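Local coordinates for protein Niban 2 (Homo sapiens, PDB 7CTP) that may play a role in suppressing apoptosis and may promote melanoma cell invasion in vitro, at residues P164-Y169 with I270-Y275; E232-S237 with M277-A282; T358-V363 with Q402-K407. All coordinates share one frame; numbering follows the deposited sequence.

Overall arrangement
Interactions 1 and 2 share helix 260-337 and touch through Tyr-275, whose CE1 lies 3.6 Å from Ser-237 CB; their centres are 13 Å apart. Interaction 2 is the buried one: helix 260-337 packs on helix 232-252 through methyls, a tyrosine face and small residues, without a hydrogen bond across. Interaction 1, partly buried, sets a PH-domain loop against the same long helix and combines a serine bond to a loop carbonyl, a weak aspartate bond and packing on Tyr-275. Interaction 3, also partly buried, lies with its centre about 35 Å from that of interaction 2, on the opposite side of the chain's centre. It joins helix 342-378 to segment 402-407 with a valine-cysteine patch edged by a hydroxyl-carboxylate bond and a water-bridged charge pair.

Interaction 1. Residues P164-Y169 with I270-Y275; sequences PYARHY and ISDAVY
Tyr-165 O meets Ser-271, and Arg-167 N meets Asp-272, both on helix 260-337; only the first is a sound bond. The hydroxyl of Ser-271, anti to its own backbone N (chi1 -173°), donates from OG to Tyr-165 O at 2.8 Å, in the carbonyl plane and on a lone pair. A water gives one hydrogen to this OG and the other to Pro-164 O, tying a second carbonyl of the loop to the same serine. From the next helix residue, Asp-272 OD1 accepts from Arg-167 N at 2.8 Å, a weak bond bent to 125°; Arg-167 CB lies 3.5 Å from that OD1. The guanidinium leads away from the helix and grips His-168 O side-on with NE and NH1, Tyr-169 CD1 lying over one of its faces.

Apolar contact falls to Tyr-275. Ala-166 CB sits over one face of its ring, offset toward the rim and 4.3 Å from the centroid, a CH-pi contact, while Tyr-165 CB meets Tyr-275 CD1 at 3.9 Å. Tyr-121 touches Ala-166, and Met-241 of helix 232-252 adjoins Tyr-165 and Ser-271.

The polar part thus relies on main-chain groups of the PH-domain loop, the apolar part on two CB atoms; Arg-167 and Asp-272 form no salt bridge.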
loop_
_atom_site.group_PDB
_atom_site.type_symbol
_atom_site.label_atom_id
_atom_site.label_comp_id
_atom_site.label_asym_id
_atom_site.label_seq_id
_atom_site.Cartn_x
_atom_site.Cartn_y
_atom_site.Cartn_z
ATOM N N PRO A 164 -11.415 -9.531 3.336
ATOM C CA PRO A 164 -12.769 -9.473 2.755
ATOM C C PRO A 164 -13.111 -10.665 1.882
ATOM O O PRO A 164 -14.302 -10.996 1.759
ATOM C CB PRO A 164 -12.764 -8.162 1.952
ATOM C CG PRO A 164 -11.302 -7.862 1.708
ATOM C CD PRO A 164 -10.587 -8.380 2.931
ATOM N N TYR A 165 -12.104 -11.333 1.282
ATOM C CA TYR A 165 -12.335 -12.386 0.286
ATOM C C TYR A 165 -11.617 -13.691 0.590
ATOM O O TYR A 165 -12.120 -14.756 0.219
ATOM C CB TYR A 165 -11.905 -11.903 -1.128
ATOM C CG TYR A 165 -12.418 -10.529 -1.489
ATOM C CD1 TYR A 165 -13.782 -10.263 -1.517
ATOM C CD2 TYR A 165 -11.542 -9.493 -1.764
ATOM C CE1 TYR A 165 -14.253 -9.011 -1.824
ATOM C CE2 TYR A 165 -12.012 -8.223 -2.080
ATOM C CZ TYR A 165 -13.371 -8.001 -2.097
ATOM O OH TYR A 165 -13.863 -6.753 -2.396
ATOM N N ALA A 166 -10.439 -13.639 1.219
ATOM C CA ALA A 166 -9.638 -14.832 1.460
ATOM C C ALA A 166 -9.974 -15.421 2.835
ATOM O O ALA A 166 -10.778 -14.874 3.590
ATOM C CB ALA A 166 -8.154 -14.498 1.343
ATOM N N ARG A 167 -9.343 -16.541 3.183
ATOM C CA ARG A 167 -9.784 -17.231 4.386
ATOM C C ARG A 167 -9.342 -16.467 5.630
ATOM O O ARG A 167 -8.448 -15.619 5.598
ATOM C CB ARG A 167 -9.276 -18.675 4.429
ATOM C CG ARG A 167 -7.814 -18.855 4.766
ATOM C CD ARG A 167 -7.580 -20.194 5.498
ATOM N NE ARG A 167 -7.885 -20.095 6.931
ATOM C CZ ARG A 167 -7.838 -21.107 7.802
ATOM N NH1 ARG A 167 -8.135 -20.901 9.088
ATOM N NH2 ARG A 167 -7.498 -22.323 7.395
ATOM N N HIS A 168 -10.016 -16.750 6.733
ATOM C CA HIS A 168 -9.727 -16.094 7.995
ATOM C C HIS A 168 -8.951 -17.058 8.871
ATOM O O HIS A 168 -9.118 -18.274 8.772
ATOM C CB HIS A 168 -11.010 -15.656 8.700
ATOM C CG HIS A 168 -11.903 -14.813 7.842
ATOM N ND1 HIS A 168 -13.219 -14.557 8.161
ATOM C CD2 HIS A 168 -11.661 -14.164 6.677
ATOM C CE1 HIS A 168 -13.752 -13.786 7.227
ATOM N NE2 HIS A 168 -12.830 -13.538 6.311
ATOM N N TYR A 169 -8.088 -16.502 9.713
ATOM C CA TYR A 169 -7.244 -17.281 10.610
ATOM C C TYR A 169 -7.552 -16.904 12.047
ATOM O O TYR A 169 -7.769 -15.729 12.355
ATOM C CB TYR A 169 -5.768 -17.040 10.320
ATOM C CG TYR A 169 -5.359 -17.437 8.931
ATOM C CD1 TYR A 169 -5.023 -18.750 8.641
ATOM C CD2 TYR A 169 -5.318 -16.505 7.904
ATOM C CE1 TYR A 169 -4.646 -19.127 7.361
ATOM C CE2 TYR A 169 -4.940 -16.869 6.627
ATOM C CZ TYR A 169 -4.602 -18.180 6.364
ATOM O OH TYR A 169 -4.229 -18.553 5.093
ATOM N N ILE A 270 -16.383 -20.587 0.843
ATOM C CA ILE A 270 -16.625 -20.449 -0.593
ATOM C C ILE A 270 -15.824 -19.285 -1.166
ATOM O O ILE A 270 -15.201 -19.401 -2.226
ATOM C CB ILE A 270 -18.128 -20.271 -0.866
ATOM C CG1 ILE A 270 -18.882 -21.559 -0.535
ATOM C CG2 ILE A 270 -18.358 -19.839 -2.335
ATOM C CD1 ILE A 270 -20.378 -21.367 -0.402
ATOM N N SER A 271 -15.843 -18.142 -0.474
ATOM C CA SER A 271 -15.138 -16.955 -0.961
ATOM C C SER A 271 -13.645 -17.229 -1.110
ATOM O O SER A 271 -13.017 -16.816 -2.099
ATOM C CB SER A 271 -15.367 -15.783 -0.015
ATOM O OG SER A 271 -14.820 -14.584 -0.536
ATOM N N ASP A 272 -13.048 -17.897 -0.118
ATOM C CA ASP A 272 -11.618 -18.191 -0.201
ATOM C C ASP A 272 -11.299 -19.072 -1.398
ATOM O O ASP A 272 -10.269 -18.882 -2.061
ATOM C CB ASP A 272 -11.110 -18.874 1.067
ATOM C CG ASP A 272 -9.618 -19.206 0.961
ATOM O OD1 ASP A 272 -8.796 -18.271 1.010
ATOM O OD2 ASP A 272 -9.266 -20.386 0.778
ATOM N N ALA A 273 -12.149 -20.069 -1.665
ATOM C CA ALA A 273 -11.939 -20.948 -2.810
ATOM C C ALA A 273 -12.035 -20.179 -4.122
ATOM O O ALA A 273 -11.223 -20.390 -5.030
ATOM C CB ALA A 273 -12.940 -22.103 -2.793
ATOM N N VAL A 274 -13.011 -19.274 -4.233
ATOM C CA VAL A 274 -13.120 -18.454 -5.436
ATOM C C VAL A 274 -11.931 -17.509 -5.547
ATOM O O VAL A 274 -11.384 -17.306 -6.638
ATOM C CB VAL A 274 -14.459 -17.695 -5.453
ATOM C CG1 VAL A 274 -14.524 -16.739 -6.658
ATOM C CG2 VAL A 274 -15.640 -18.683 -5.502
ATOM N N TYR A 275 -11.503 -16.926 -4.423
ATOM C CA TYR A 275 -10.334 -16.050 -4.443
ATOM C C TYR A 275 -9.110 -16.770 -5.005
ATOM O O TYR A 275 -8.365 -16.198 -5.806
ATOM C CB TYR A 275 -10.048 -15.520 -3.031
ATOM C CG TYR A 275 -8.822 -14.625 -2.942
ATOM C CD1 TYR A 275 -8.892 -13.269 -3.273
ATOM C CD2 TYR A 275 -7.589 -15.141 -2.539
ATOM C CE1 TYR A 275 -7.757 -12.446 -3.198
ATOM C CE2 TYR A 275 -6.455 -14.338 -2.473
ATOM C CZ TYR A 275 -6.540 -12.998 -2.798
ATOM O OH TYR A 275 -5.392 -12.214 -2.714
HETATM O O HOH W 1 -16.313 -12.518 0.278
#

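Interaction 2. Residues E232-S237 with M277-A282; sequences EVQILS and MVYEQA
The Tyr-279 ring carries Val-233 CG1 over the centre of one face, 3.4 Å above the plane, a close CH-pi contact near the ring normal. At the ring's edge, in its plane, Gln-234 CG stands 3.9 Å from Tyr-279 CE2. The glutamine chain runs beside the tyrosine in the same direction, with its amide turned 85° from the ring; that amide is satisfied by Asn-231 N at OE1 and Asn-117 at NE2. Val-233 CG1, anti to its backbone N (chi1 179°), also lies 3.5 Å from Tyr-279 O, so one methyl meets both ring and main chain.

The backbones come closest at small residues, Ser-237 with Tyr-279 and Ala-282 with Val-233. Ser-237 OG approaches Tyr-279 CA to 3.2 Å without a hydrogen bond across the contact; it donates back to Val-233 O at 2.8 Å, and Ser-237 N reaches the same oxygen from the opposite face of the carbonyl plane. Val-278 CG1 packs on Ser-237 CA at 3.7 Å. Ala-282 CB meets Leu-236 CB at 4.1 Å, where Phe-27 of helix 10-48 and Phe-208 of helix 204-218 also touch the leucine.

The segment axes approach to 8.7 Å with 126° between their N-to-C directions, a buried, oblique crossing of helices 232-252 and 260-337 within the largely helical part of the chain.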
loop_
_atom_site.group_PDB
_atom_site.type_symbol
_atom_site.label_atom_id
_atom_site.label_comp_id
_atom_site.label_asym_id
_atom_site.label_seq_id
_atom_site.Cartn_x
_atom_site.Cartn_y
_atom_site.Cartn_z
ATOM N N GLU A 232 0.518 -6.913 -7.747
ATOM C CA GLU A 232 -0.409 -6.722 -8.863
ATOM C C GLU A 232 -1.465 -7.822 -8.921
ATOM O O GLU A 232 -2.650 -7.549 -9.167
ATOM C CB GLU A 232 0.362 -6.674 -10.183
ATOM C CG GLU A 232 1.239 -5.458 -10.338
ATOM C CD GLU A 232 2.658 -5.715 -9.905
ATOM O OE1 GLU A 232 3.572 -5.083 -10.484
ATOM O OE2 GLU A 232 2.870 -6.549 -8.994
ATOM N N VAL A 233 -1.053 -9.077 -8.745
ATOM C CA VAL A 233 -2.014 -10.173 -8.872
ATOM C C VAL A 233 -3.027 -10.136 -7.727
ATOM O O VAL A 233 -4.211 -10.426 -7.924
ATOM C CB VAL A 233 -1.287 -11.529 -8.948
ATOM C CG1 VAL A 233 -2.308 -12.664 -9.067
ATOM C CG2 VAL A 233 -0.340 -11.559 -10.149
ATOM N N GLN A 234 -2.576 -9.802 -6.514
ATOM C CA GLN A 234 -3.503 -9.697 -5.390
ATOM C C GLN A 234 -4.525 -8.595 -5.638
ATOM O O GLN A 234 -5.723 -8.762 -5.360
ATOM C CB GLN A 234 -2.725 -9.423 -4.103
ATOM C CG GLN A 234 -1.900 -10.618 -3.621
ATOM C CD GLN A 234 -1.051 -10.283 -2.402
ATOM O OE1 GLN A 234 -0.326 -9.293 -2.396
ATOM N NE2 GLN A 234 -1.131 -11.115 -1.367
ATOM N N ILE A 235 -4.070 -7.461 -6.163
ATOM C CA ILE A 235 -4.977 -6.348 -6.423
ATOM C C ILE A 235 -5.974 -6.708 -7.515
ATOM O O ILE A 235 -7.170 -6.402 -7.414
ATOM C CB ILE A 235 -4.174 -5.083 -6.774
ATOM C CG1 ILE A 235 -3.398 -4.605 -5.534
ATOM C CG2 ILE A 235 -5.094 -3.998 -7.354
ATOM C CD1 ILE A 235 -2.301 -3.584 -5.866
ATOM N N LEU A 236 -5.500 -7.349 -8.583
ATOM C CA LEU A 236 -6.408 -7.818 -9.627
ATOM C C LEU A 236 -7.420 -8.808 -9.077
ATOM O O LEU A 236 -8.589 -8.801 -9.482
ATOM C CB LEU A 236 -5.609 -8.469 -10.745
ATOM C CG LEU A 236 -5.125 -7.566 -11.859
ATOM C CD1 LEU A 236 -4.373 -8.453 -12.846
ATOM C CD2 LEU A 236 -6.323 -6.890 -12.512
ATOM N N SER A 237 -6.981 -9.690 -8.178
ATOM C CA SER A 237 -7.914 -10.619 -7.550
ATOM C C SER A 237 -8.952 -9.873 -6.722
ATOM O O SER A 237 -10.136 -10.221 -6.745
ATOM C CB SER A 237 -7.155 -11.613 -6.678
ATOM O OG SER A 237 -6.175 -12.290 -7.442
ATOM N N MET A 277 -9.025 -19.394 -7.101
ATOM C CA MET A 277 -9.261 -19.614 -8.524
ATOM C C MET A 277 -9.015 -18.338 -9.320
ATOM O O MET A 277 -8.356 -18.348 -10.370
ATOM C CB MET A 277 -10.705 -20.081 -8.683
ATOM C CG MET A 277 -11.057 -20.811 -9.916
ATOM S SD MET A 277 -12.846 -21.040 -9.771
ATOM C CE MET A 277 -13.298 -20.279 -11.316
ATOM N N VAL A 278 -9.561 -17.226 -8.829
ATOM C CA VAL A 278 -9.364 -15.925 -9.471
ATOM C C VAL A 278 -7.889 -15.545 -9.489
ATOM O O VAL A 278 -7.370 -15.045 -10.499
ATOM C CB VAL A 278 -10.208 -14.858 -8.750
ATOM C CG1 VAL A 278 -9.755 -13.462 -9.141
ATOM C CG2 VAL A 278 -11.692 -15.069 -9.045
ATOM N N TYR A 279 -7.204 -15.724 -8.350
ATOM C CA TYR A 279 -5.792 -15.354 -8.257
ATOM C C TYR A 279 -4.968 -16.062 -9.325
ATOM O O TYR A 279 -4.146 -15.438 -10.012
ATOM C CB TYR A 279 -5.258 -15.677 -6.854
ATOM C CG TYR A 279 -3.783 -15.348 -6.649
ATOM C CD1 TYR A 279 -2.779 -16.213 -7.099
ATOM C CD2 TYR A 279 -3.394 -14.178 -6.005
ATOM C CE1 TYR A 279 -1.430 -15.915 -6.917
ATOM C CE2 TYR A 279 -2.049 -13.877 -5.814
ATOM C CZ TYR A 279 -1.078 -14.751 -6.283
ATOM O OH TYR A 279 0.256 -14.457 -6.097
ATOM N N GLU A 280 -5.167 -17.374 -9.476
ATOM C CA GLU A 280 -4.365 -18.099 -10.460
ATOM C C GLU A 280 -4.695 -17.653 -11.876
ATOM O O GLU A 280 -3.796 -17.527 -12.717
ATOM C CB GLU A 280 -4.563 -19.609 -10.310
ATOM C CG GLU A 280 -3.930 -20.186 -9.034
ATOM C CD GLU A 280 -2.439 -19.884 -8.910
ATOM O OE1 GLU A 280 -1.726 -19.920 -9.938
ATOM O OE2 GLU A 280 -1.973 -19.610 -7.778
ATOM N N GLN A 281 -5.974 -17.394 -12.156
ATOM C CA GLN A 281 -6.359 -16.931 -13.489
ATOM C C GLN A 281 -5.787 -15.545 -13.779
ATOM O O GLN A 281 -5.255 -15.286 -14.876
ATOM C CB GLN A 281 -7.886 -16.946 -13.601
ATOM C CG GLN A 281 -8.410 -16.833 -15.019
ATOM C CD GLN A 281 -9.908 -17.016 -15.084
ATOM O OE1 GLN A 281 -10.512 -17.623 -14.195
ATOM N NE2 GLN A 281 -10.516 -16.506 -16.144
ATOM N N ALA A 282 -5.880 -14.639 -12.805
ATOM C CA ALA A 282 -5.353 -13.288 -12.980
ATOM C C ALA A 282 -3.840 -13.310 -13.153
ATOM O O ALA A 282 -3.286 -12.547 -13.959
ATOM C CB ALA A 282 -5.752 -12.417 -11.784
#

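Interaction 3. Residues T358-V363 with Q402-K407; sequences TEVRDV and QSCYEK
Glu-359 and Ser-403 make the direct polar link between the two segments. Ser-403 OG donates to Glu-359 OE1 at 2.7 Å, meeting it on the anti side of the carboxylate and 16° out of its plane. The serine OG stands between its backbone N and carbonyl carbon (chi1 70°), the crowded position, which turns it toward the acid.

The charged pair is less direct. Glu-359 OE2 and Lys-407 NZ are 4.4 Å apart, beyond a salt bridge, and one water joins them, donating to OE2 at 2.9 Å and accepting from the ammonium. The two side chains cross at about a right angle, with Lys-407 CE 4.0 Å from Glu-359 OE2. Each carboxylate oxygen thus has its own partner, the hydroxyl on OE1 and the water on OE2, and the nearby ammonium probably favours the ionised acid.

Apolar contact gathers round Cys-404. Its SG, anti to the carbonyl carbon and beside the backbone N (chi1 -46°), lies 3.7 Å from Val-360 CG2 and 4.0 Å from Val-363 CG2. The carbon part of the glutamate joins in, Glu-359 CG resting 3.6 Å from Cys-404 CA. The buried Cys-404 and Val-360 thus lie beside the partly exposed Ser-403, Glu-359 and Lys-407.

Helix 342-378 is flanked here by several others. Met-436 and Met-440 of helix 422-455 press on Val-360, Met-440 also touches Val-363, and Arg-361 makes a salt bridge to Asp-480 of helix 464-511. From the short helix 402-405, Gln-402 and Tyr-405 touch helix 176-194 of the PH region, Gln-402 NE2 hydrogen-bonding Asp-188. The segment 402-407 is thereby placed between that helix and helix 342-378.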
loop_
_atom_site.group_PDB
_atom_site.type_symbol
_atom_site.label_atom_id
_atom_site.label_comp_id
_atom_site.label_asym_id
_atom_site.label_seq_id
_atom_site.Cartn_x
_atom_site.Cartn_y
_atom_site.Cartn_z
ATOM N N THR A 358 8.455 13.096 13.590
ATOM C CA THR A 358 9.214 13.558 14.748
ATOM C C THR A 358 9.539 12.410 15.702
ATOM O O THR A 358 10.649 12.342 16.246
ATOM C CB THR A 358 8.446 14.667 15.462
ATOM O OG1 THR A 358 8.357 15.801 14.593
ATOM C CG2 THR A 358 9.159 15.072 16.751
ATOM N N GLU A 359 8.597 11.482 15.897
ATOM C CA GLU A 359 8.867 10.327 16.747
ATOM C C GLU A 359 9.967 9.446 16.159
ATOM O O GLU A 359 10.812 8.930 16.898
ATOM C CB GLU A 359 7.582 9.528 16.977
ATOM C CG GLU A 359 7.741 8.308 17.900
ATOM C CD GLU A 359 7.947 8.670 19.376
ATOM O OE1 GLU A 359 8.238 7.749 20.164
ATOM O OE2 GLU A 359 7.812 9.855 19.744
ATOM N N VAL A 360 9.985 9.270 14.831
ATOM C CA VAL A 360 11.091 8.553 14.196
ATOM C C VAL A 360 12.421 9.216 14.547
ATOM O O VAL A 360 13.397 8.548 14.906
ATOM C CB VAL A 360 10.889 8.493 12.673
ATOM C CG1 VAL A 360 12.180 8.013 11.990
ATOM C CG2 VAL A 360 9.713 7.576 12.346
ATOM N N ARG A 361 12.465 10.544 14.451
ATOM C CA ARG A 361 13.665 11.298 14.796
ATOM C C ARG A 361 14.068 11.045 16.244
ATOM O O ARG A 361 15.243 10.798 16.544
ATOM C CB ARG A 361 13.413 12.785 14.551
ATOM C CG ARG A 361 14.656 13.690 14.547
ATOM C CD ARG A 361 14.229 15.146 14.705
ATOM N NE ARG A 361 15.256 16.101 14.293
ATOM C CZ ARG A 361 16.203 16.576 15.097
ATOM N NH1 ARG A 361 16.262 16.171 16.358
ATOM N NH2 ARG A 361 17.088 17.454 14.640
ATOM N N ASP A 362 13.094 11.079 17.154
ATOM C CA ASP A 362 13.398 10.896 18.568
ATOM C C ASP A 362 13.889 9.483 18.850
ATOM O O ASP A 362 14.813 9.288 19.648
ATOM C CB ASP A 362 12.165 11.224 19.410
ATOM C CG ASP A 362 11.764 12.684 19.316
ATOM O OD1 ASP A 362 12.543 13.483 18.741
ATOM O OD2 ASP A 362 10.672 13.039 19.812
ATOM N N VAL A 363 13.287 8.482 18.202
ATOM C CA VAL A 363 13.728 7.107 18.404
ATOM C C VAL A 363 15.135 6.917 17.852
ATOM O O VAL A 363 15.975 6.238 18.458
ATOM C CB VAL A 363 12.725 6.130 17.760
ATOM C CG1 VAL A 363 13.324 4.734 17.666
ATOM C CG2 VAL A 363 11.430 6.083 18.582
ATOM N N GLN A 402 7.101 0.936 16.968
ATOM C CA GLN A 402 5.656 0.970 17.188
ATOM C C GLN A 402 5.181 2.337 17.656
ATOM O O GLN A 402 4.089 2.778 17.281
ATOM C CB GLN A 402 5.241 -0.108 18.183
ATOM C CG GLN A 402 5.442 -1.521 17.672
ATOM C CD GLN A 402 4.925 -1.718 16.250
ATOM O OE1 GLN A 402 3.932 -1.112 15.839
ATOM N NE2 GLN A 402 5.605 -2.572 15.490
ATOM N N SER A 403 5.979 3.024 18.477
ATOM C CA SER A 403 5.566 4.344 18.956
ATOM C C SER A 403 5.489 5.354 17.817
ATOM O O SER A 403 4.723 6.321 17.899
ATOM C CB SER A 403 6.514 4.834 20.053
ATOM O OG SER A 403 7.794 5.152 19.526
ATOM N N CYS A 404 6.265 5.147 16.744
ATOM C CA CYS A 404 6.147 6.002 15.565
ATOM C C CYS A 404 4.862 5.702 14.804
ATOM O O CYS A 404 4.099 6.614 14.463
ATOM C CB CYS A 404 7.356 5.821 14.641
ATOM S SG CYS A 404 8.966 5.815 15.465
ATOM N N TYR A 405 4.627 4.421 14.511
ATOM C CA TYR A 405 3.454 4.023 13.743
ATOM C C TYR A 405 2.172 4.425 14.467
ATOM O O TYR A 405 1.196 4.856 13.835
ATOM C CB TYR A 405 3.494 2.512 13.495
ATOM C CG TYR A 405 4.655 2.010 12.634
ATOM C CD1 TYR A 405 5.159 2.770 11.588
ATOM C CD2 TYR A 405 5.231 0.760 12.867
ATOM C CE1 TYR A 405 6.224 2.304 10.787
ATOM C CE2 TYR A 405 6.287 0.281 12.073
ATOM C CZ TYR A 405 6.772 1.067 11.039
ATOM O OH TYR A 405 7.806 0.615 10.251
ATOM N N GLU A 406 2.181 4.327 15.803
ATOM C CA GLU A 406 1.003 4.642 16.613
ATOM C C GLU A 406 0.529 6.078 16.420
ATOM O O GLU A 406 -0.656 6.370 16.631
ATOM C CB GLU A 406 1.305 4.390 18.095
ATOM C CG GLU A 406 0.080 4.473 19.030
ATOM C CD GLU A 406 -0.175 5.876 19.580
ATOM O OE1 GLU A 406 0.706 6.758 19.455
ATOM O OE2 GLU A 406 -1.270 6.090 20.146
ATOM N N LYS A 407 1.426 6.990 16.025
ATOM C CA LYS A 407 1.024 8.385 15.844
ATOM C C LYS A 407 -0.045 8.531 14.770
ATOM O O LYS A 407 -0.820 9.494 14.794
ATOM C CB LYS A 407 2.236 9.257 15.507
ATOM C CG LYS A 407 3.314 9.291 16.580
ATOM C CD LYS A 407 2.779 9.845 17.902
ATOM C CE LYS A 407 3.935 10.136 18.862
ATOM N NZ LYS A 407 3.466 10.256 20.279
HETATM O O HOH W 2 5.812 9.994 21.784
#